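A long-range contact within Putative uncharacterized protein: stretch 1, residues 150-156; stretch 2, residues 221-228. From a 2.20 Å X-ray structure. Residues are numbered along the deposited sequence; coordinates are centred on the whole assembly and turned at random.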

# COMPACT_ATOMS: atom_id res chain seq x y z
N GLN C 150 2.32 -32.79 20.69
CA GLN C 150 2.33 -34.09 21.34
C GLN C 150 3.74 -34.64 21.42
O GLN C 150 4.18 -35.41 20.57
CB GLN C 150 1.42 -35.07 20.58
CG GLN C 150 -0.04 -35.08 21.08
CD GLN C 150 -1.07 -35.42 19.99
OE1 GLN C 150 -2.22 -34.94 20.02
NE2 GLN C 150 -0.66 -36.25 19.02
N GLY C 151 4.46 -34.22 22.46
CA GLY C 151 5.81 -34.71 22.72
C GLY C 151 6.91 -34.08 21.87
O GLY C 151 7.20 -32.88 22.00
N GLU C 152 7.52 -34.88 21.01
CA GLU C 152 8.65 -34.42 20.21
C GLU C 152 8.22 -33.61 18.97
O GLU C 152 7.38 -34.06 18.17
CB GLU C 152 9.59 -35.58 19.85
CG GLU C 152 10.26 -36.22 21.09
CD GLU C 152 11.05 -35.21 21.94
OE1 GLU C 152 10.57 -34.83 23.04
OE2 GLU C 152 12.15 -34.79 21.52
N PRO C 153 8.76 -32.39 18.84
CA PRO C 153 8.48 -31.59 17.65
C PRO C 153 8.90 -32.34 16.38
O PRO C 153 9.99 -32.91 16.31
CB PRO C 153 9.28 -30.31 17.88
CG PRO C 153 10.29 -30.65 18.94
CD PRO C 153 9.56 -31.63 19.81
N ARG C 154 7.98 -32.39 15.42
CA ARG C 154 8.25 -32.95 14.12
C ARG C 154 8.80 -31.82 13.19
O ARG C 154 8.65 -30.63 13.50
CB ARG C 154 6.97 -33.58 13.57
CG ARG C 154 6.30 -34.58 14.56
CD ARG C 154 5.34 -35.58 13.95
NE ARG C 154 4.34 -35.03 13.03
CZ ARG C 154 3.10 -34.65 13.36
NH1 ARG C 154 2.28 -34.19 12.43
NH2 ARG C 154 2.68 -34.72 14.63
N VAL C 155 9.44 -32.21 12.09
CA VAL C 155 10.00 -31.28 11.11
C VAL C 155 9.43 -31.56 9.74
O VAL C 155 9.55 -32.67 9.26
CB VAL C 155 11.56 -31.37 11.03
CG1 VAL C 155 12.10 -30.80 9.69
CG2 VAL C 155 12.15 -30.66 12.21
N LEU C 156 8.81 -30.56 9.10
CA LEU C 156 8.17 -30.79 7.83
C LEU C 156 9.06 -30.29 6.71
O LEU C 156 9.57 -29.16 6.78
CB LEU C 156 6.84 -30.04 7.79
CG LEU C 156 5.84 -30.14 8.95
CD1 LEU C 156 4.64 -29.26 8.60
CD2 LEU C 156 5.39 -31.57 9.12
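Stretch 2 221-228: AKAAKAVL

Residues 221-228 are helical throughout, with phi/psi values close to -65/-40 and the regular i to i-4 ladder of backbone hydrogen bonds, from Lys 225 N to Ala 221 O (3.0 Å) through Leu 228 N to Ala 224 O (2.9 Å). The helix lies along stretch 1, which is extended from Glu 152 onward and is in a strand by Val 155, and the two run in the same general direction: Pro 153 is level with Ala 223 (CA to CA 5.8 Å) and Val 155 with Val 227 (CA to CA 6.3 Å). Two residues of the extended chain thus match about one turn of helix.

The fit is one of two bumps on a surface made low by alanine. Pro 153 and Val 155 direct their CA-to-CB bonds toward the helix, whereas that of the intervening Arg 154 points away. The proline ring, C-gamma endo, settles over Ala 223 and Ala 226: its CB is 4.3 Å from Ala 223 CB, and its CG lies 4.3 Å from Ala 223 CA and 4.2 Å from Ala 226 CB. Both positions carry only a methyl group, and the ring comes close to the helix backbone. Two residues on, Val 155 CG2 reaches 4.2 Å from Ala 226 CB and 4.1 Å from Val 227 CG2, and lies 3.9 Å from Ala 226 O. The Ala 226 methyl, directed toward stretch 1, is therefore shared by both bumps.

At the start of the contact the long side chain of Lys 222 extends past the proline, with NZ 3.4 Å from Pro 153 CD. Glu 152 sets off sideways, but its end comes nearer, and Lys 222 NZ donates a hydrogen bond to Glu 152 OE1 at 2.8 Å within a salt bridge. This polar clasp sits beside the apolar part of the contact; in all, 292 Å² is buried, both sides summed.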

# COMPACT_ATOMS: atom_id res chain seq x y z
N ALA C 221 12.87 -22.57 21.55
CA ALA C 221 14.24 -23.11 21.49
C ALA C 221 14.29 -24.57 21.14
O ALA C 221 15.22 -24.98 20.44
CB ALA C 221 14.98 -22.85 22.77
N LYS C 222 13.29 -25.34 21.59
CA LYS C 222 13.28 -26.81 21.38
C LYS C 222 12.92 -27.21 19.95
O LYS C 222 13.45 -28.20 19.42
CB LYS C 222 12.35 -27.50 22.42
CG LYS C 222 12.05 -29.01 22.21
CD LYS C 222 11.60 -29.65 23.57
CE LYS C 222 10.57 -30.79 23.39
NZ LYS C 222 11.17 -32.06 22.83
N ALA C 223 11.99 -26.48 19.32
CA ALA C 223 11.73 -26.77 17.93
C ALA C 223 12.94 -26.30 17.08
O ALA C 223 13.30 -26.94 16.11
CB ALA C 223 10.37 -26.18 17.44
N ALA C 224 13.56 -25.21 17.50
CA ALA C 224 14.79 -24.70 16.84
C ALA C 224 15.86 -25.81 16.84
O ALA C 224 16.47 -26.12 15.79
CB ALA C 224 15.29 -23.47 17.56
N LYS C 225 16.04 -26.45 18.00
CA LYS C 225 16.94 -27.60 18.11
C LYS C 225 16.64 -28.67 17.07
O LYS C 225 17.53 -29.14 16.34
CB LYS C 225 16.92 -28.18 19.55
CG LYS C 225 17.82 -29.44 19.67
CD LYS C 225 18.16 -29.77 21.11
CE LYS C 225 18.77 -31.16 21.20
NZ LYS C 225 18.57 -31.70 22.58
N ALA C 226 15.36 -29.02 16.95
CA ALA C 226 14.98 -30.08 16.04
C ALA C 226 15.25 -29.72 14.59
O ALA C 226 15.72 -30.55 13.80
CB ALA C 226 13.53 -30.43 16.22
N VAL C 227 14.93 -28.48 14.21
CA VAL C 227 15.16 -28.03 12.83
C VAL C 227 16.67 -28.04 12.54
O VAL C 227 17.12 -28.51 11.51
CB VAL C 227 14.55 -26.61 12.59
CG1 VAL C 227 15.07 -26.01 11.29
CG2 VAL C 227 12.99 -26.69 12.59
N LEU C 228 17.43 -27.52 13.48
CA LEU C 228 18.87 -27.36 13.32
C LEU C 228 19.62 -28.71 13.34
O LEU C 228 20.69 -28.83 12.71
CB LEU C 228 19.44 -26.44 14.40
CG LEU C 228 20.91 -26.14 14.11
CD1 LEU C 228 21.06 -25.48 12.70
CD2 LEU C 228 21.46 -25.30 15.20